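Local coordinates for protein Exo-beta-1,3-galactanase (Bifidobacterium bifidum, PDB 5FLW) that probably releases galactose from the non-reducing ends of beta-1,3-galactan chains as a family 43 exo-beta-1,3-galactanase, at residues T192-F203 and V248-E259; A124-R132 and Y169-A177. All coordinates share one frame; numbering follows the deposited sequence.

Interaction 1. Residues T192-F203 and V248-E259; sequences TIIKKDGLYYWF and VVPLDDDPYNSE
Lys196 NZ is gripped by three groups: Ser258 O at 2.6 Å, the carboxylate oxygen Glu259 OE2 in a weak, salt-bridged bond, and a water. The ammonium stands above the carbonyl plane of Ser258. A chain extended as far as CE and bent only at its last torsion (chi4 54°) brings it there, and Glu259, itself bent at chi2, crosses the lysine at about a right angle. The positive charge would probably polarise the Ser258 carbonyl. Next along the hairpin, Asp197 N donates to Tyr256 O at 3.0 Å, in the carbonyl plane, and Lys196 CA-H leans on the same oxygen. Another water donates to both Asp197 OD1 and Asn257 OD1. Two more waters bridge the backbones: one donates to both Lys195 O and Pro255 O and accepts from Ser258 N, while the other ties Lys195 N to Pro255 O. The aliphatic chain of Lys195 runs obliquely past the Tyr256 ring, CD to CD1 4.1 Å. Deeper in, Val248 N donates to Thr192 OG1 at 3.2 Å, nearly straight at 166°. Val248 splits its methyls: CG1 meets Ile194 CG2 at 4.0 Å, and CG2 sits over one face of the Phe203 ring, 4.1 Å from its centroid. Ile194 CG2 also touches Pro250 CD. Residues 192-196 and 248-250 thus run side by side at 26°; they belong to strands 191-196 and 244-250, the end strands of two successive four-stranded sheets, with Ile283 and Ile285 of strand 278-286 packed against their apolar side chains.

Interaction 2. Residues A124-R132 and Y169-A177; sequences AFQTTITWR and YLTIVEDVA
Neighbouring propeller blades meet here through their outermost strands, 124-129 and 172-179; residues 126-131 and 170-175 run within 8° of each other and share no direct hydrogen bond. Trp131 carries most of the contact. Its CG lies anti to the backbone N (chi1 -180°), which reaches the indole across to the other strand. Ile172 CG2 comes obliquely to the benzo ring, 3.5 Å from Trp131 CE3, while Ile172 O lies at the ring edge, in plane, 3.5 Å from CZ3. Asp175 N rests over one face, 4.0 Å above the plane; Arg132 CG packs on the opposite face. At the pyrrole end, Asp175 CB approaches NE1 to 3.6 Å, and a water accepts from Trp131 NE1 at 2.8 Å and donates to Asp175 OD2; the other oxygen of this carboxylate is held by His161. With an alanine in place of Trp131, Ile172 CG2 and Asp175 CB would probably lose the indole, a gap would open and the bridging water would lack its donor. Farther along, Ile129 CD1 meets Ile172 CD1 at 4.1 Å, and a second water links Thr127 OG1 to Leu170 O. This blade-to-blade packing is consistent with the five-bladed beta-propeller of family 43.

How the interactions relate
Both contacts join consecutive four-stranded blades of one propeller, at different seams. Interaction 2 couples the last strands of its two sheets, 124-129 and 172-179, on the outer rim; interaction 1 couples the first strands of the next two, 191-196 and 244-250, which in a propeller lie nearest the axis, where the substrate site of this family is expected. Strand 172-179 leads directly in the chain to strand 191-196, and the two contacts come within about 5 Å at their nearest atoms without touching, although their centres lie 24 Å apart. Interaction 1 is partly buried and pairs an apolar base with a charged, watery rim, whereas interaction 2 is a surface seam built round one indole.

Interaction 1. Residues T192-F203 and V248-E259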
loop_
_atom_site.group_PDB
_atom_site.type_symbol
_atom_site.label_atom_id
_atom_site.label_comp_id
_atom_site.label_asym_id
_atom_site.label_seq_id
_atom_site.Cartn_x
_atom_site.Cartn_y
_atom_site.Cartn_z
ATOM N N THR A 192 -1.426 -0.715 5.933
ATOM C CA THR A 192 -0.212 0.093 5.962
ATOM C C THR A 192 0.205 0.268 7.426
ATOM O O THR A 192 -0.657 0.394 8.303
ATOM C CB THR A 192 -0.428 1.437 5.221
ATOM O OG1 THR A 192 0.770 2.229 5.285
ATOM C CG2 THR A 192 -1.619 2.204 5.778
ATOM N N ILE A 193 1.523 0.244 7.693
ATOM C CA ILE A 193 2.059 0.359 9.050
ATOM C C ILE A 193 3.185 1.383 9.078
ATOM O O ILE A 193 4.071 1.373 8.216
ATOM C CB ILE A 193 2.580 -1.006 9.594
ATOM C CG1 ILE A 193 1.415 -1.988 9.804
ATOM C CG2 ILE A 193 3.383 -0.850 10.920
ATOM C CD1 ILE A 193 1.807 -3.400 10.229
ATOM N N ILE A 194 3.192 2.211 10.124
ATOM C CA ILE A 194 4.304 3.105 10.430
ATOM C C ILE A 194 4.683 2.882 11.891
ATOM O O ILE A 194 3.978 2.208 12.653
ATOM C CB ILE A 194 4.033 4.616 10.150
ATOM C CG1 ILE A 194 2.873 5.164 11.001
ATOM C CG2 ILE A 194 3.795 4.883 8.662
ATOM C CD1 ILE A 194 3.257 5.672 12.359
ATOM N N LYS A 195 5.828 3.435 12.261
ATOM C CA LYS A 195 6.330 3.366 13.629
ATOM C C LYS A 195 6.755 4.753 14.097
ATOM O O LYS A 195 7.405 5.495 13.356
ATOM C CB LYS A 195 7.570 2.451 13.707
ATOM C CG LYS A 195 7.931 1.902 15.109
ATOM C CD LYS A 195 9.282 1.202 15.055
ATOM C CE LYS A 195 9.607 0.488 16.339
ATOM N NZ LYS A 195 10.815 -0.372 16.263
ATOM N N LYS A 196 6.381 5.100 15.328
ATOM C CA LYS A 196 6.797 6.366 15.917
ATOM C C LYS A 196 7.098 6.151 17.396
ATOM O O LYS A 196 6.222 5.713 18.156
ATOM C CB LYS A 196 5.718 7.442 15.760
ATOM C CG LYS A 196 6.140 8.796 16.301
ATOM C CD LYS A 196 4.933 9.710 16.415
ATOM C CE LYS A 196 5.238 10.980 17.176
ATOM N NZ LYS A 196 6.406 11.682 16.589
ATOM N N ASP A 197 8.325 6.473 17.801
ATOM C CA ASP A 197 8.725 6.425 19.213
ATOM C C ASP A 197 8.357 5.089 19.852
ATOM O O ASP A 197 7.765 5.023 20.935
ATOM C CB ASP A 197 8.158 7.602 20.001
ATOM C CG ASP A 197 8.704 7.666 21.419
ATOM O OD1 ASP A 197 9.821 7.155 21.650
ATOM O OD2 ASP A 197 7.985 8.240 22.311
ATOM N N GLY A 198 8.703 4.005 19.147
ATOM C CA GLY A 198 8.526 2.664 19.663
ATOM C C GLY A 198 7.137 2.070 19.512
ATOM O O GLY A 198 6.954 0.901 19.877
ATOM N N LEU A 199 6.152 2.818 19.000
ATOM C CA LEU A 199 4.782 2.329 18.859
ATOM C C LEU A 199 4.476 2.150 17.373
ATOM O O LEU A 199 4.723 3.061 16.575
ATOM C CB LEU A 199 3.778 3.316 19.456
ATOM C CG LEU A 199 2.353 2.808 19.647
ATOM C CD1 LEU A 199 2.322 1.791 20.775
ATOM C CD2 LEU A 199 1.403 3.934 19.928
ATOM N N TYR A 200 3.937 0.978 17.011
ATOM C CA TYR A 200 3.507 0.694 15.639
ATOM C C TYR A 200 2.055 1.122 15.458
ATOM O O TYR A 200 1.218 0.907 16.340
ATOM C CB TYR A 200 3.610 -0.806 15.350
ATOM C CG TYR A 200 4.999 -1.393 15.520
ATOM C CD1 TYR A 200 5.938 -1.304 14.495
ATOM C CD2 TYR A 200 5.373 -2.036 16.714
ATOM C CE1 TYR A 200 7.206 -1.839 14.644
ATOM C CE2 TYR A 200 6.643 -2.573 16.873
ATOM C CZ TYR A 200 7.562 -2.467 15.835
ATOM O OH TYR A 200 8.832 -3.003 15.972
ATOM N N TYR A 201 1.764 1.742 14.320
ATOM C CA TYR A 201 0.408 2.142 13.963
ATOM C C TYR A 201 0.058 1.413 12.670
ATOM O O TYR A 201 0.788 1.521 11.687
ATOM C CB TYR A 201 0.290 3.659 13.749
ATOM C CG TYR A 201 0.591 4.548 14.972
ATOM C CD1 TYR A 201 1.879 4.641 15.498
ATOM C CD2 TYR A 201 -0.413 5.337 15.549
ATOM C CE1 TYR A 201 2.161 5.465 16.601
ATOM C CE2 TYR A 201 -0.153 6.162 16.642
ATOM C CZ TYR A 201 1.136 6.222 17.169
ATOM O OH TYR A 201 1.409 7.056 18.250
ATOM N N TRP A 202 -1.052 0.672 12.691
ATOM C CA TRP A 202 -1.501 -0.180 11.595
ATOM C C TRP A 202 -2.880 0.308 11.161
ATOM O O TRP A 202 -3.832 0.267 11.951
ATOM C CB TRP A 202 -1.572 -1.619 12.121
ATOM C CG TRP A 202 -2.014 -2.717 11.194
ATOM C CD1 TRP A 202 -2.461 -2.610 9.898
ATOM C CD2 TRP A 202 -2.065 -4.121 11.517
ATOM N NE1 TRP A 202 -2.782 -3.860 9.400
ATOM C CE2 TRP A 202 -2.543 -4.803 10.371
ATOM C CE3 TRP A 202 -1.739 -4.869 12.663
ATOM C CZ2 TRP A 202 -2.722 -6.199 10.349
ATOM C CZ3 TRP A 202 -1.901 -6.257 12.636
ATOM C CH2 TRP A 202 -2.376 -6.908 11.477
ATOM N N PHE A 203 -2.987 0.753 9.905
ATOM C CA PHE A 203 -4.221 1.272 9.327
ATOM C C PHE A 203 -4.787 0.275 8.321
ATOM O O PHE A 203 -4.037 -0.451 7.661
ATOM C CB PHE A 203 -3.965 2.600 8.595
ATOM C CG PHE A 203 -3.342 3.663 9.461
ATOM C CD1 PHE A 203 -1.980 3.643 9.755
ATOM C CD2 PHE A 203 -4.115 4.690 9.986
ATOM C CE1 PHE A 203 -1.410 4.642 10.574
ATOM C CE2 PHE A 203 -3.544 5.691 10.801
ATOM C CZ PHE A 203 -2.198 5.659 11.082
ATOM N N VAL A 248 0.339 5.310 4.584
ATOM C CA VAL A 248 0.773 6.411 5.437
ATOM C C VAL A 248 2.305 6.361 5.448
ATOM O O VAL A 248 2.887 5.277 5.623
ATOM C CB VAL A 248 0.186 6.276 6.862
ATOM C CG1 VAL A 248 0.756 7.343 7.805
ATOM C CG2 VAL A 248 -1.337 6.316 6.843
ATOM N N VAL A 249 2.957 7.503 5.206
ATOM C CA VAL A 249 4.423 7.556 5.264
ATOM C C VAL A 249 4.924 8.622 6.229
ATOM O O VAL A 249 4.323 9.697 6.332
ATOM C CB VAL A 249 5.089 7.706 3.879
ATOM C CG1 VAL A 249 4.885 6.438 3.033
ATOM C CG2 VAL A 249 4.617 8.981 3.191
ATOM N N PRO A 250 6.011 8.354 6.958
ATOM C CA PRO A 250 6.702 9.421 7.693
ATOM C C PRO A 250 7.516 10.288 6.728
ATOM O O PRO A 250 8.111 9.797 5.760
ATOM C CB PRO A 250 7.615 8.643 8.656
ATOM C CG PRO A 250 7.889 7.328 7.958
ATOM C CD PRO A 250 6.688 7.043 7.064
ATOM N N LEU A 251 7.520 11.601 6.979
ATOM C CA LEU A 251 8.184 12.548 6.087
ATOM C C LEU A 251 9.518 13.097 6.599
ATOM O O LEU A 251 10.300 13.623 5.796
ATOM C CB LEU A 251 7.245 13.711 5.737
ATOM C CG LEU A 251 5.947 13.323 5.029
ATOM C CD1 LEU A 251 5.029 14.503 4.991
ATOM C CD2 LEU A 251 6.193 12.829 3.627
ATOM N N ASP A 252 9.801 13.003 7.896
ATOM C CA ASP A 252 11.012 13.603 8.436
ATOM C C ASP A 252 12.217 12.688 8.206
ATOM O O ASP A 252 12.088 11.544 7.753
ATOM C CB ASP A 252 10.869 13.850 9.937
ATOM C CG ASP A 252 9.830 14.898 10.273
ATOM O OD1 ASP A 252 9.370 15.633 9.360
ATOM O OD2 ASP A 252 9.502 14.996 11.482
ATOM N N ASP A 253 13.404 13.200 8.569
ATOM C CA ASP A 253 14.652 12.479 8.299
ATOM C C ASP A 253 14.701 11.137 9.027
ATOM O O ASP A 253 15.223 10.157 8.488
ATOM C CB ASP A 253 15.871 13.348 8.641
ATOM C CG ASP A 253 16.137 14.438 7.597
ATOM O OD1 ASP A 253 15.615 14.329 6.460
ATOM O OD2 ASP A 253 16.843 15.424 7.926
ATOM N N ASP A 254 14.133 11.055 10.239
ATOM C CA ASP A 254 14.090 9.787 10.960
ATOM C C ASP A 254 12.716 9.167 10.739
ATOM O O ASP A 254 11.729 9.638 11.330
ATOM C CB ASP A 254 14.337 9.979 12.457
ATOM C CG ASP A 254 14.412 8.666 13.204
ATOM O OD1 ASP A 254 14.135 7.603 12.590
ATOM O OD2 ASP A 254 14.760 8.694 14.411
ATOM N N PRO A 255 12.605 8.118 9.934
ATOM C CA PRO A 255 11.269 7.552 9.658
ATOM C C PRO A 255 10.606 6.934 10.873
ATOM O O PRO A 255 9.386 6.706 10.843
ATOM C CB PRO A 255 11.539 6.520 8.561
ATOM C CG PRO A 255 12.971 6.171 8.736
ATOM C CD PRO A 255 13.679 7.399 9.229
ATOM N N TYR A 256 11.373 6.630 11.921
ATOM C CA TYR A 256 10.880 5.978 13.128
ATOM C C TYR A 256 10.575 6.950 14.266
ATOM O O TYR A 256 10.071 6.522 15.302
ATOM C CB TYR A 256 11.857 4.869 13.568
ATOM C CG TYR A 256 12.160 3.924 12.421
ATOM C CD1 TYR A 256 11.195 3.018 11.976
ATOM C CD2 TYR A 256 13.393 3.957 11.750
ATOM C CE1 TYR A 256 11.459 2.166 10.918
ATOM C CE2 TYR A 256 13.669 3.100 10.679
ATOM C CZ TYR A 256 12.700 2.214 10.269
ATOM O OH TYR A 256 12.937 1.361 9.201
ATOM N N ASN A 257 10.849 8.238 14.088
ATOM C CA ASN A 257 10.552 9.263 15.090
ATOM C C ASN A 257 10.186 10.559 14.381
ATOM O O ASN A 257 10.716 11.628 14.670
ATOM C CB ASN A 257 11.717 9.448 16.062
ATOM C CG ASN A 257 11.872 8.276 16.984
ATOM O OD1 ASN A 257 11.045 8.089 17.880
ATOM N ND2 ASN A 257 12.906 7.459 16.763
ATOM N N SER A 258 9.251 10.469 13.453
ATOM C CA SER A 258 8.896 11.593 12.611
ATOM C C SER A 258 7.749 12.364 13.264
ATOM O O SER A 258 6.950 11.806 14.021
ATOM C CB SER A 258 8.550 11.066 11.208
ATOM O OG SER A 258 7.997 12.074 10.376
ATOM N N GLU A 259 7.708 13.667 13.006
ATOM C CA GLU A 259 6.620 14.526 13.464
ATOM C C GLU A 259 5.624 14.867 12.376
ATOM O O GLU A 259 4.609 15.511 12.667
ATOM C CB GLU A 259 7.147 15.821 14.103
ATOM C CG GLU A 259 8.069 15.631 15.331
ATOM C CD GLU A 259 7.360 15.007 16.564
ATOM O OE1 GLU A 259 6.134 15.255 16.783
ATOM O OE2 GLU A 259 8.035 14.267 17.348
HETATM O O HOH W 1 7.804 8.066 12.686
HETATM O O HOH W 2 7.529 4.562 10.275
HETATM O O HOH W 3 8.829 10.772 17.705
HETATM O O HOH W 4 12.336 6.654 20.155
HETATM O O HOH W 5 10.322 4.102 16.780
#

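Interaction 2. Residues A124-R132 and Y169-A177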
loop_
_atom_site.group_PDB
_atom_site.type_symbol
_atom_site.label_atom_id
_atom_site.label_comp_id
_atom_site.label_asym_id
_atom_site.label_seq_id
_atom_site.Cartn_x
_atom_site.Cartn_y
_atom_site.Cartn_z
ATOM N N ALA A 124 12.337 -8.403 -12.638
ATOM C CA ALA A 124 12.190 -9.724 -13.240
ATOM C C ALA A 124 11.253 -10.557 -12.362
ATOM O O ALA A 124 11.533 -10.780 -11.168
ATOM C CB ALA A 124 13.548 -10.401 -13.363
ATOM N N PHE A 125 10.141 -11.001 -12.945
ATOM C CA PHE A 125 9.147 -11.786 -12.228
ATOM C C PHE A 125 9.678 -13.196 -11.941
ATOM O O PHE A 125 10.055 -13.932 -12.871
ATOM C CB PHE A 125 7.897 -11.863 -13.095
ATOM C CG PHE A 125 6.762 -12.638 -12.485
ATOM C CD1 PHE A 125 6.479 -12.565 -11.121
ATOM C CD2 PHE A 125 5.925 -13.412 -13.301
ATOM C CE1 PHE A 125 5.386 -13.279 -10.575
ATOM C CE2 PHE A 125 4.833 -14.114 -12.757
ATOM C CZ PHE A 125 4.569 -14.043 -11.409
ATOM N N GLN A 126 9.635 -13.595 -10.660
ATOM C CA GLN A 126 10.175 -14.884 -10.220
ATOM C C GLN A 126 9.112 -15.883 -9.767
ATOM O O GLN A 126 8.838 -16.849 -10.484
ATOM C CB GLN A 126 11.290 -14.700 -9.182
ATOM C CG GLN A 126 12.446 -13.923 -9.779
ATOM C CD GLN A 126 13.729 -13.988 -8.977
ATOM O OE1 GLN A 126 13.722 -14.159 -7.764
ATOM N NE2 GLN A 126 14.848 -13.796 -9.668
ATOM N N THR A 127 8.490 -15.679 -8.613
ATOM C CA THR A 127 7.639 -16.692 -8.000
ATOM C C THR A 127 6.234 -16.141 -7.732
ATOM O O THR A 127 6.003 -14.922 -7.681
ATOM C CB THR A 127 8.219 -17.125 -6.616
ATOM O OG1 THR A 127 8.409 -15.957 -5.792
ATOM C CG2 THR A 127 9.536 -17.929 -6.747
ATOM N N THR A 128 5.289 -17.059 -7.514
ATOM C CA THR A 128 4.105 -16.741 -6.728
ATOM C C THR A 128 4.160 -17.621 -5.486
ATOM O O THR A 128 4.647 -18.758 -5.546
ATOM C CB THR A 128 2.757 -16.879 -7.460
ATOM O OG1 THR A 128 2.494 -18.263 -7.702
ATOM C CG2 THR A 128 2.754 -16.110 -8.759
ATOM N N ILE A 129 3.749 -17.053 -4.336
ATOM C CA ILE A 129 3.861 -17.736 -3.058
ATOM C C ILE A 129 2.606 -17.498 -2.228
ATOM O O ILE A 129 1.876 -16.518 -2.417
ATOM C CB ILE A 129 5.118 -17.274 -2.260
ATOM C CG1 ILE A 129 4.934 -15.874 -1.634
ATOM C CG2 ILE A 129 6.412 -17.376 -3.154
ATOM C CD1 ILE A 129 6.167 -15.376 -0.824
ATOM N N THR A 130 2.384 -18.411 -1.280
ATOM C CA THR A 130 1.414 -18.243 -0.199
ATOM C C THR A 130 2.092 -18.730 1.075
ATOM O O THR A 130 3.081 -19.457 1.017
ATOM C CB THR A 130 0.109 -19.072 -0.390
ATOM O OG1 THR A 130 0.364 -20.446 -0.081
ATOM C CG2 THR A 130 -0.420 -18.988 -1.796
ATOM N N TRP A 131 1.555 -18.321 2.232
ATOM C CA TRP A 131 1.899 -18.962 3.502
ATOM C C TRP A 131 0.910 -20.105 3.725
ATOM O O TRP A 131 -0.295 -19.867 3.843
ATOM C CB TRP A 131 1.834 -17.955 4.653
ATOM C CG TRP A 131 2.186 -18.538 5.996
ATOM C CD1 TRP A 131 1.319 -18.868 7.006
ATOM C CD2 TRP A 131 3.504 -18.845 6.488
ATOM N NE1 TRP A 131 2.019 -19.357 8.097
ATOM C CE2 TRP A 131 3.362 -19.344 7.804
ATOM C CE3 TRP A 131 4.782 -18.731 5.950
ATOM C CZ2 TRP A 131 4.460 -19.741 8.579
ATOM C CZ3 TRP A 131 5.872 -19.131 6.720
ATOM C CH2 TRP A 131 5.703 -19.639 8.012
ATOM N N ARG A 132 1.404 -21.353 3.733
ATOM C CA ARG A 132 0.604 -22.527 4.100
ATOM C C ARG A 132 -0.576 -22.807 3.157
ATOM O O ARG A 132 -1.485 -23.579 3.517
ATOM C CB ARG A 132 0.137 -22.452 5.554
ATOM C CG ARG A 132 1.295 -22.563 6.503
ATOM C CD ARG A 132 0.868 -22.463 7.945
ATOM N NE ARG A 132 -0.002 -23.556 8.366
ATOM C CZ ARG A 132 0.426 -24.728 8.831
ATOM N NH1 ARG A 132 1.738 -24.990 8.913
ATOM N NH2 ARG A 132 -0.450 -25.658 9.209
ATOM N N TYR A 169 14.689 -11.377 1.542
ATOM C CA TYR A 169 13.427 -10.718 1.219
ATOM C C TYR A 169 12.607 -11.437 0.140
ATOM O O TYR A 169 11.613 -10.867 -0.336
ATOM C CB TYR A 169 13.634 -9.239 0.856
ATOM C CG TYR A 169 13.787 -8.277 2.026
ATOM C CD1 TYR A 169 14.170 -8.713 3.300
ATOM C CD2 TYR A 169 13.523 -6.913 1.859
ATOM C CE1 TYR A 169 14.299 -7.807 4.369
ATOM C CE2 TYR A 169 13.651 -6.009 2.912
ATOM C CZ TYR A 169 14.036 -6.446 4.155
ATOM O OH TYR A 169 14.146 -5.520 5.194
ATOM N N LEU A 170 12.947 -12.689 -0.233
ATOM C CA LEU A 170 12.296 -13.358 -1.367
ATOM C C LEU A 170 11.141 -14.278 -0.965
ATOM O O LEU A 170 10.361 -14.696 -1.838
ATOM C CB LEU A 170 13.304 -14.186 -2.170
ATOM C CG LEU A 170 14.484 -13.413 -2.763
ATOM C CD1 LEU A 170 15.392 -14.383 -3.486
ATOM C CD2 LEU A 170 14.001 -12.326 -3.679
ATOM N N THR A 171 11.025 -14.611 0.327
ATOM C CA THR A 171 9.933 -15.454 0.805
ATOM C C THR A 171 9.634 -15.122 2.272
ATOM O O THR A 171 10.256 -14.239 2.865
ATOM C CB THR A 171 10.217 -16.938 0.544
ATOM O OG1 THR A 171 9.001 -17.664 0.741
ATOM C CG2 THR A 171 11.315 -17.465 1.470
ATOM N N ILE A 172 8.636 -15.824 2.835
ATOM C CA ILE A 172 8.097 -15.588 4.174
ATOM C C ILE A 172 8.561 -16.703 5.104
ATOM O O ILE A 172 8.519 -17.883 4.736
ATOM C CB ILE A 172 6.564 -15.597 4.097
ATOM C CG1 ILE A 172 6.071 -14.483 3.185
ATOM C CG2 ILE A 172 5.934 -15.508 5.495
ATOM C CD1 ILE A 172 4.564 -14.686 2.862
ATOM N N VAL A 173 8.972 -16.327 6.317
ATOM C CA VAL A 173 9.502 -17.277 7.291
ATOM C C VAL A 173 8.729 -17.285 8.608
ATOM O O VAL A 173 8.976 -18.170 9.443
ATOM C CB VAL A 173 11.025 -17.087 7.547
ATOM C CG1 VAL A 173 11.849 -17.214 6.242
ATOM C CG2 VAL A 173 11.321 -15.777 8.260
ATOM N N GLU A 174 7.791 -16.357 8.824
ATOM C CA GLU A 174 7.069 -16.337 10.089
ATOM C C GLU A 174 5.720 -15.646 9.936
ATOM O O GLU A 174 5.621 -14.588 9.311
ATOM C CB GLU A 174 7.873 -15.647 11.199
ATOM C CG GLU A 174 7.214 -15.752 12.557
ATOM C CD GLU A 174 7.793 -14.799 13.572
ATOM O OE1 GLU A 174 8.859 -14.199 13.295
ATOM O OE2 GLU A 174 7.177 -14.646 14.646
ATOM N N ASP A 175 4.692 -16.251 10.527
ATOM C CA ASP A 175 3.365 -15.625 10.642
ATOM C C ASP A 175 3.398 -14.861 11.972
ATOM O O ASP A 175 3.173 -15.423 13.045
ATOM C CB ASP A 175 2.277 -16.698 10.543
ATOM C CG ASP A 175 0.862 -16.142 10.393
ATOM O OD1 ASP A 175 0.674 -14.924 10.153
ATOM O OD2 ASP A 175 -0.074 -16.968 10.454
ATOM N N VAL A 176 3.766 -13.573 11.884
ATOM C CA VAL A 176 4.052 -12.770 13.081
ATOM C C VAL A 176 2.768 -12.469 13.847
ATOM O O VAL A 176 2.733 -12.520 15.092
ATOM C CB VAL A 176 4.780 -11.466 12.683
ATOM C CG1 VAL A 176 4.865 -10.492 13.854
ATOM C CG2 VAL A 176 6.152 -11.759 12.156
ATOM N N ALA A 177 1.707 -12.120 13.116
ATOM C CA ALA A 177 0.418 -11.751 13.684
ATOM C C ALA A 177 -0.650 -12.014 12.632
ATOM O O ALA A 177 -0.373 -12.007 11.427
ATOM C CB ALA A 177 0.374 -10.267 14.100
HETATM O O HOH W 6 10.477 -16.279 -4.057
HETATM O O HOH W 7 0.583 -19.633 10.462
#